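Local atomic coordinates of probable starch synthase 4, chloroplastic/amyloplastic (Arabidopsis thaliana, PDB entry 6GNE), a protein that is probably a plastid starch synthase-family glycosyltransferase of the two-domain GT-B fold and binds adenosine-5'-diphosphate. Residues 324-335 with 352-363. Sequence-based numbering, arbitrary orientation.
Sequences VHLIRHAIYRTL and IQREFEGIEQQF
The ring of Phe356 packs against helix 324-336 as a knob in the hole lined by Val324, Ile327, Arg328 and Ile331. Its CZ points at the backbone, 3.8 Å from Val324 O, which lies at the ring edge near its plane, while Ile327 CG2 and Ile331 CD1 approach obliquely; Ile327 CG2 is 4.2 Å from Phe356 CE2. One turn on, Ile359 lies between Arg328, Ile331 and Tyr332. Its CD1 lies over one face of the Arg328 guanidinium and 3.7 Å from Arg328 CG, its CG2 meets Ile331 CD1, and its CG1 is 3.6 Å from Tyr332 OH. With CG anti to the backbone N (chi1 -176°) and the chain extended as far as NE, Arg328 reaches across to Glu355. There NE and Glu355 OE1 form a salt bridge of 3.3 Å, with OE1 at the guanidinium edge and the two planar groups only 25° apart. Tyr332 meets Gln362 at its hydroxyl end: Gln362 NE2 donates to Tyr332 OH over 2.7 Å, but the N-H...O angle of 117° makes the bond weak. The same tyrosine ring lies obliquely to that of Phe363, with Tyr332 CE1 at the latter's edge, and Leu335 CD2 meets Phe363 CE1 at 3.8 Å. The helices run nearly parallel as neighbours in the consecutive beta-alpha-beta crossovers of the C-terminal Rossmann-like domain of a GT-B fold. Strands 340-346 and 369-372 lie beneath them, Phe356 touching Leu343, and both Ile331 and Phe363 touching Val369. The contact is thus graded: buried Val324, Ile327, Ile331, Phe356 and Phe363 fill the sheet side, whereas Tyr332, Arg328, Glu355 and Gln362 lie on the more exposed side, consistent with mainly apolar packing supplemented by one salt bridge and one weak hydrogen bond.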
ATOM      1  N   VAL A 324      10.639 -13.438  -4.308  1.00 35.57           N
ATOM      2  CA  VAL A 324      11.881 -13.454  -3.539  1.00 36.95           C
ATOM      3  C   VAL A 324      13.001 -14.308  -4.137  1.00 38.86           C
ATOM      4  O   VAL A 324      14.179 -13.987  -3.918  1.00 37.97           O
ATOM      5  CB  VAL A 324      11.684 -13.890  -2.071  1.00 38.04           C
ATOM      6  CG1 VAL A 324      11.134 -12.694  -1.281  1.00 37.66           C
ATOM      7  CG2 VAL A 324      10.858 -15.169  -1.947  1.00 38.63           C
ATOM      8  N   HIS A 325      12.640 -15.382  -4.865  1.00 40.37           N
ATOM      9  CA  HIS A 325      13.642 -16.201  -5.548  1.00 40.95           C
ATOM     10  C   HIS A 325      14.318 -15.382  -6.655  1.00 37.91           C
ATOM     11  O   HIS A 325      15.535 -15.510  -6.837  1.00 37.28           O
ATOM     12  CB  HIS A 325      13.059 -17.530  -6.089  1.00 43.84           C
ATOM     13  CG  HIS A 325      12.611 -18.468  -5.009  1.00 47.95           C
ATOM     14  ND1 HIS A 325      13.461 -18.919  -4.022  1.00 50.17           N
ATOM     15  CD2 HIS A 325      11.396 -19.023  -4.745  1.00 49.66           C
ATOM     16  CE1 HIS A 325      12.793 -19.708  -3.196  1.00 53.10           C
ATOM     17  NE2 HIS A 325      11.538 -19.789  -3.614  1.00 51.25           N
ATOM     18  N   LEU A 326      13.526 -14.570  -7.363  1.00 33.88           N
ATOM     19  CA  LEU A 326      14.050 -13.641  -8.363  1.00 33.14           C
ATOM     20  C   LEU A 326      14.873 -12.508  -7.772  1.00 31.80           C
ATOM     21  O   LEU A 326      15.847 -12.092  -8.375  1.00 31.52           O
ATOM     22  CB  LEU A 326      12.924 -13.065  -9.242  1.00 32.23           C
ATOM     23  CG  LEU A 326      12.232 -14.120 -10.096  1.00 33.35           C
ATOM     24  CD1 LEU A 326      11.044 -13.493 -10.796  1.00 32.04           C
ATOM     25  CD2 LEU A 326      13.233 -14.769 -11.090  1.00 34.78           C
ATOM     26  N   ILE A 327      14.496 -12.018  -6.599  1.00 30.97           N
ATOM     27  CA  ILE A 327      15.283 -11.016  -5.910  1.00 30.67           C
ATOM     28  C   ILE A 327      16.639 -11.610  -5.513  1.00 32.75           C
ATOM     29  O   ILE A 327      17.680 -11.001  -5.760  1.00 32.34           O
ATOM     30  CB  ILE A 327      14.566 -10.468  -4.682  1.00 29.62           C
ATOM     31  CG1 ILE A 327      13.345  -9.651  -5.143  1.00 29.57           C
ATOM     32  CG2 ILE A 327      15.472  -9.564  -3.881  1.00 29.18           C
ATOM     33  CD1 ILE A 327      12.361  -9.280  -4.053  1.00 29.18           C
ATOM     34  N   ARG A 328      16.615 -12.792  -4.900  1.00 33.94           N
ATOM     35  CA  ARG A 328      17.832 -13.531  -4.615  1.00 35.76           C
ATOM     36  C   ARG A 328      18.730 -13.665  -5.858  1.00 35.02           C
ATOM     37  O   ARG A 328      19.919 -13.352  -5.782  1.00 35.14           O
ATOM     38  CB  ARG A 328      17.500 -14.901  -4.090  1.00 39.59           C
ATOM     39  CG  ARG A 328      18.709 -15.718  -3.668  1.00 43.57           C
ATOM     40  CD  ARG A 328      18.401 -17.179  -3.505  1.00 47.25           C
ATOM     41  NE  ARG A 328      19.338 -17.759  -2.538  1.00 52.09           N
ATOM     42  CZ  ARG A 328      20.580 -18.189  -2.815  1.00 55.80           C
ATOM     43  NH1 ARG A 328      21.333 -18.710  -1.839  1.00 59.28           N
ATOM     44  NH2 ARG A 328      21.092 -18.097  -4.051  1.00 55.95           N
ATOM     45  N   HIS A 329      18.161 -14.108  -6.978  1.00 32.94           N
ATOM     46  CA  HIS A 329      18.910 -14.271  -8.216  1.00 32.96           C
ATOM     47  C   HIS A 329      19.508 -12.970  -8.689  1.00 32.39           C
ATOM     48  O   HIS A 329      20.643 -12.923  -9.127  1.00 34.03           O
ATOM     49  CB  HIS A 329      18.045 -14.862  -9.333  1.00 32.93           C
ATOM     50  CG  HIS A 329      18.726 -14.885 -10.670  1.00 33.66           C
ATOM     51  ND1 HIS A 329      19.843 -15.646 -10.913  1.00 35.22           N
ATOM     52  CD2 HIS A 329      18.465 -14.220 -11.825  1.00 32.99           C
ATOM     53  CE1 HIS A 329      20.231 -15.467 -12.167  1.00 35.57           C
ATOM     54  NE2 HIS A 329      19.410 -14.608 -12.746  1.00 33.83           N
ATOM     55  N   ALA A 330      18.732 -11.904  -8.606  1.00 31.65           N
ATOM     56  CA  ALA A 330      19.145 -10.581  -9.072  1.00 30.49           C
ATOM     57  C   ALA A 330      20.369 -10.050  -8.346  1.00 30.86           C
ATOM     58  O   ALA A 330      21.129  -9.299  -8.934  1.00 30.93           O
ATOM     59  CB  ALA A 330      17.998  -9.592  -8.922  1.00 28.74           C
ATOM     60  N   ILE A 331      20.540 -10.427  -7.076  1.00 31.04           N
ATOM     61  CA  ILE A 331      21.701 -10.005  -6.344  1.00 32.51           C
ATOM     62  C   ILE A 331      22.952 -10.522  -7.060  1.00 33.48           C
ATOM     63  O   ILE A 331      23.855  -9.741  -7.389  1.00 33.61           O
ATOM     64  CB  ILE A 331      21.683 -10.484  -4.883  1.00 33.81           C
ATOM     65  CG1 ILE A 331      20.610  -9.741  -4.089  1.00 33.19           C
ATOM     66  CG2 ILE A 331      23.036 -10.247  -4.201  1.00 35.61           C
ATOM     67  CD1 ILE A 331      20.225 -10.429  -2.782  1.00 34.13           C
ATOM     68  N   TYR A 332      22.982 -11.820  -7.308  1.00 33.68           N
ATOM     69  CA  TYR A 332      24.145 -12.456  -7.924  1.00 35.29           C
ATOM     70  C   TYR A 332      24.329 -12.064  -9.376  1.00 34.41           C
ATOM     71  O   TYR A 332      25.446 -11.892  -9.828  1.00 34.64           O
ATOM     72  CB  TYR A 332      24.091 -13.998  -7.779  1.00 36.34           C
ATOM     73  CG  TYR A 332      24.137 -14.442  -6.352  1.00 36.37           C
ATOM     74  CD1 TYR A 332      25.333 -14.580  -5.709  1.00 37.43           C
ATOM     75  CD2 TYR A 332      22.948 -14.681  -5.632  1.00 35.91           C
ATOM     76  CE1 TYR A 332      25.382 -14.988  -4.388  1.00 38.72           C
ATOM     77  CE2 TYR A 332      22.969 -15.098  -4.304  1.00 36.52           C
ATOM     78  CZ  TYR A 332      24.196 -15.253  -3.679  1.00 38.09           C
ATOM     79  OH  TYR A 332      24.293 -15.665  -2.369  1.00 39.27           O
ATOM     80  N   ARG A 333      23.235 -11.908 -10.098  1.00 33.89           N
ATOM     81  CA  ARG A 333      23.333 -11.563 -11.502  1.00 34.54           C
ATOM     82  C   ARG A 333      23.879 -10.135 -11.695  1.00 33.79           C
ATOM     83  O   ARG A 333      24.698  -9.874 -12.592  1.00 33.91           O
ATOM     84  CB  ARG A 333      21.970 -11.713 -12.183  1.00 34.49           C
ATOM     85  CG  ARG A 333      22.021 -11.617 -13.697  1.00 35.45           C
ATOM     86  CD  ARG A 333      22.977 -12.657 -14.262  1.00 38.62           C
ATOM     87  NE  ARG A 333      22.749 -12.872 -15.678  1.00 40.54           N
ATOM     88  CZ  ARG A 333      23.354 -13.801 -16.404  1.00 42.76           C
ATOM     89  NH1 ARG A 333      24.250 -14.613 -15.863  1.00 45.15           N
ATOM     90  NH2 ARG A 333      23.042 -13.940 -17.678  1.00 42.96           N
ATOM     91  N   THR A 334      23.383  -9.225 -10.865  1.00 32.80           N
ATOM     92  CA  THR A 334      23.818  -7.854 -10.859  1.00 33.08           C
ATOM     93  C   THR A 334      25.315  -7.799 -10.653  1.00 34.84           C
ATOM     94  O   THR A 334      26.018  -7.074 -11.368  1.00 35.23           O
ATOM     95  CB  THR A 334      23.113  -7.059  -9.758  1.00 32.23           C
ATOM     96  OG1 THR A 334      21.727  -6.912 -10.077  1.00 30.54           O
ATOM     97  CG2 THR A 334      23.731  -5.686  -9.598  1.00 32.68           C
ATOM     98  N   LEU A 335      25.779  -8.538  -9.660  1.00 36.12           N
ATOM     99  CA  LEU A 335      27.181  -8.664  -9.393  1.00 38.85           C
ATOM    100  C   LEU A 335      27.947  -9.278 -10.603  1.00 40.54           C
ATOM    101  O   LEU A 335      28.989  -8.764 -11.007  1.00 43.68           O
ATOM    102  CB  LEU A 335      27.360  -9.527  -8.155  1.00 40.34           C
ATOM    103  CG  LEU A 335      28.770  -9.765  -7.654  1.00 42.87           C
ATOM    104  CD1 LEU A 335      29.397  -8.441  -7.270  1.00 44.23           C
ATOM    105  CD2 LEU A 335      28.763 -10.695  -6.487  1.00 44.15           C
ATOM    106  N   ILE A 352      12.550 -17.347   5.089  1.00 45.93           N
ATOM    107  CA  ILE A 352      12.927 -16.296   4.142  1.00 44.76           C
ATOM    108  C   ILE A 352      13.909 -15.328   4.811  1.00 45.63           C
ATOM    109  O   ILE A 352      14.919 -14.952   4.201  1.00 44.57           O
ATOM    110  CB  ILE A 352      11.702 -15.536   3.582  1.00 42.63           C
ATOM    111  CG1 ILE A 352      10.742 -16.513   2.900  1.00 43.46           C
ATOM    112  CG2 ILE A 352      12.121 -14.438   2.603  1.00 40.41           C
ATOM    113  CD1 ILE A 352       9.644 -15.891   2.060  1.00 42.40           C
ATOM    114  N   GLN A 353      13.646 -14.944   6.055  1.00 47.17           N
ATOM    115  CA  GLN A 353      14.606 -14.120   6.800  1.00 48.92           C
ATOM    116  C   GLN A 353      15.967 -14.836   6.898  1.00 50.76           C
ATOM    117  O   GLN A 353      17.003 -14.245   6.635  1.00 50.36           O
ATOM    118  CB  GLN A 353      14.060 -13.736   8.188  1.00 50.16           C
ATOM    119  CG  GLN A 353      14.770 -12.564   8.885  1.00 51.29           C
ATOM    120  CD  GLN A 353      14.491 -11.176   8.293  1.00 51.51           C
ATOM    121  OE1 GLN A 353      13.537 -10.941   7.534  1.00 52.66           O
ATOM    122  NE2 GLN A 353      15.338 -10.236   8.658  1.00 53.32           N
ATOM    123  N   ARG A 354      15.938 -16.116   7.247  1.00 52.62           N
ATOM    124  CA  ARG A 354      17.139 -16.951   7.409  1.00 54.80           C
ATOM    125  C   ARG A 354      17.944 -17.051   6.072  1.00 54.51           C
ATOM    126  O   ARG A 354      19.165 -16.965   6.069  1.00 54.82           O
ATOM    127  CB  ARG A 354      16.688 -18.319   7.931  1.00 57.01           C
ATOM    128  CG  ARG A 354      17.719 -19.204   8.588  1.00 60.94           C
ATOM    129  CD  ARG A 354      17.124 -20.063   9.683  1.00 63.92           C
ATOM    130  NE  ARG A 354      16.050 -20.918   9.144  1.00 64.80           N
ATOM    131  CZ  ARG A 354      14.738 -20.835   9.417  1.00 64.69           C
ATOM    132  NH1 ARG A 354      14.229 -19.980  10.319  1.00 64.06           N
ATOM    133  NH2 ARG A 354      13.898 -21.686   8.811  1.00 65.07           N
ATOM    134  N   GLU A 355      17.246 -17.184   4.948  1.00 53.58           N
ATOM    135  CA  GLU A 355      17.865 -17.312   3.620  1.00 55.11           C
ATOM    136  C   GLU A 355      18.609 -16.026   3.234  1.00 52.58           C
ATOM    137  O   GLU A 355      19.743 -16.080   2.741  1.00 54.20           O
ATOM    138  CB  GLU A 355      16.790 -17.645   2.565  1.00 58.18           C
ATOM    139  CG  GLU A 355      17.254 -18.079   1.166  1.00 61.22           C
ATOM    140  CD  GLU A 355      16.123 -17.943   0.112  1.00 67.65           C
ATOM    141  OE1 GLU A 355      16.396 -17.645  -1.088  1.00 72.10           O
ATOM    142  OE2 GLU A 355      14.917 -18.094   0.460  1.00 71.59           O
ATOM    143  N   PHE A 356      17.984 -14.878   3.480  1.00 47.84           N
ATOM    144  CA  PHE A 356      18.609 -13.589   3.200  1.00 44.40           C
ATOM    145  C   PHE A 356      19.709 -13.240   4.200  1.00 45.36           C
ATOM    146  O   PHE A 356      20.709 -12.643   3.824  1.00 44.51           O
ATOM    147  CB  PHE A 356      17.555 -12.471   3.067  1.00 41.75           C
ATOM    148  CG  PHE A 356      16.877 -12.469   1.732  1.00 39.46           C
ATOM    149  CD1 PHE A 356      15.816 -13.338   1.466  1.00 38.89           C
ATOM    150  CD2 PHE A 356      17.356 -11.686   0.706  1.00 38.57           C
ATOM    151  CE1 PHE A 356      15.224 -13.397   0.230  1.00 37.88           C
ATOM    152  CE2 PHE A 356      16.766 -11.743  -0.552  1.00 37.69           C
ATOM    153  CZ  PHE A 356      15.693 -12.592  -0.779  1.00 37.58           C
ATOM    154  N   GLU A 357      19.522 -13.625   5.459  1.00 46.68           N
ATOM    155  CA  GLU A 357      20.546 -13.461   6.488  1.00 49.73           C
ATOM    156  C   GLU A 357      21.858 -14.152   6.090  1.00 52.02           C
ATOM    157  O   GLU A 357      22.933 -13.636   6.384  1.00 52.45           O
ATOM    158  CB  GLU A 357      20.077 -13.998   7.855  1.00 52.05           C
ATOM    159  CG  GLU A 357      19.367 -12.938   8.703  1.00 52.67           C
ATOM    160  CD  GLU A 357      18.609 -13.477   9.922  1.00 54.89           C
ATOM    161  OE1 GLU A 357      17.820 -12.684  10.484  1.00 54.34           O
ATOM    162  OE2 GLU A 357      18.789 -14.661  10.320  1.00 58.18           O
ATOM    163  N   GLY A 358      21.745 -15.315   5.427  1.00 51.95           N
ATOM    164  CA  GLY A 358      22.902 -16.063   4.911  1.00 53.23           C
ATOM    165  C   GLY A 358      23.624 -15.342   3.787  1.00 51.92           C
ATOM    166  O   GLY A 358      24.850 -15.260   3.756  1.00 51.29           O
ATOM    167  N   ILE A 359      22.844 -14.791   2.873  1.00 50.99           N
ATOM    168  CA  ILE A 359      23.383 -13.990   1.774  1.00 50.77           C
ATOM    169  C   ILE A 359      24.069 -12.730   2.315  1.00 53.43           C
ATOM    170  O   ILE A 359      25.094 -12.309   1.801  1.00 54.35           O
ATOM    171  CB  ILE A 359      22.283 -13.595   0.772  1.00 46.85           C
ATOM    172  CG1 ILE A 359      21.720 -14.836   0.081  1.00 45.63           C
ATOM    173  CG2 ILE A 359      22.844 -12.649  -0.275  1.00 46.84           C
ATOM    174  CD1 ILE A 359      20.364 -14.662  -0.523  1.00 43.91           C
ATOM    175  N   GLU A 360      23.499 -12.141   3.360  1.00 55.75           N
ATOM    176  CA  GLU A 360      24.032 -10.916   3.910  1.00 57.36           C
ATOM    177  C   GLU A 360      25.411 -11.151   4.468  1.00 59.49           C
ATOM    178  O   GLU A 360      26.309 -10.402   4.147  1.00 60.22           O
ATOM    179  CB  GLU A 360      23.073 -10.322   4.957  1.00 58.88           C
ATOM    180  CG  GLU A 360      23.426  -8.929   5.398  1.00 61.05           C
ATOM    181  CD  GLU A 360      23.449  -8.768   6.909  1.00 66.29           C
ATOM    182  OE1 GLU A 360      24.592  -8.702   7.464  1.00 69.86           O
ATOM    183  OE2 GLU A 360      22.343  -8.746   7.523  1.00 67.34           O
ATOM    184  N   GLN A 361      25.584 -12.178   5.291  1.00 61.84           N
ATOM    185  CA  GLN A 361      26.891 -12.537   5.858  1.00 66.56           C
ATOM    186  C   GLN A 361      27.983 -12.776   4.819  1.00 65.26           C
ATOM    187  O   GLN A 361      29.150 -12.346   4.955  1.00 65.65           O
ATOM    188  CB  GLN A 361      26.776 -13.876   6.652  1.00 71.42           C
ATOM    189  CG  GLN A 361      26.729 -13.771   8.172  1.00 75.50           C
ATOM    190  CD  GLN A 361      25.358 -13.353   8.714  1.00 78.23           C
ATOM    191  OE1 GLN A 361      24.607 -14.186   9.251  1.00 79.73           O
ATOM    192  NE2 GLN A 361      25.007 -12.056   8.540  1.00 78.65           N
ATOM    193  N   GLN A 362      27.570 -13.497   3.780  1.00 64.13           N
ATOM    194  CA  GLN A 362      28.382 -13.732   2.575  1.00 64.30           C
ATOM    195  C   GLN A 362      29.003 -12.420   2.006  1.00 62.51           C
ATOM    196  O   GLN A 362      30.129 -12.430   1.483  1.00 61.00           O
ATOM    197  CB  GLN A 362      27.509 -14.442   1.524  1.00 63.61           C
ATOM    198  CG  GLN A 362      28.250 -15.328   0.538  1.00 65.69           C
ATOM    199  CD  GLN A 362      27.327 -16.291  -0.200  1.00 66.86           C
ATOM    200  OE1 GLN A 362      27.088 -17.399   0.241  1.00 70.70           O
ATOM    201  NE2 GLN A 362      26.813 -15.869  -1.326  1.00 64.48           N
ATOM    202  N   PHE A 363      28.262 -11.308   2.138  1.00 60.40           N
ATOM    203  CA  PHE A 363      28.659  -9.982   1.635  1.00 60.42           C
ATOM    204  C   PHE A 363      28.883  -8.885   2.713  1.00 62.04           C
ATOM    205  O   PHE A 363      28.851  -7.697   2.385  1.00 59.12           O
ATOM    206  CB  PHE A 363      27.599  -9.492   0.606  1.00 57.71           C
ATOM    207  CG  PHE A 363      27.484 -10.357  -0.652  1.00 58.05           C
ATOM    208  CD1 PHE A 363      28.522 -10.433  -1.581  1.00 59.58           C
ATOM    209  CD2 PHE A 363      26.329 -11.063  -0.926  1.00 57.79           C
ATOM    210  CE1 PHE A 363      28.419 -11.236  -2.716  1.00 58.95           C
ATOM    211  CE2 PHE A 363      26.207 -11.837  -2.075  1.00 57.59           C
ATOM    212  CZ  PHE A 363      27.257 -11.949  -2.951  1.00 58.06           C
TER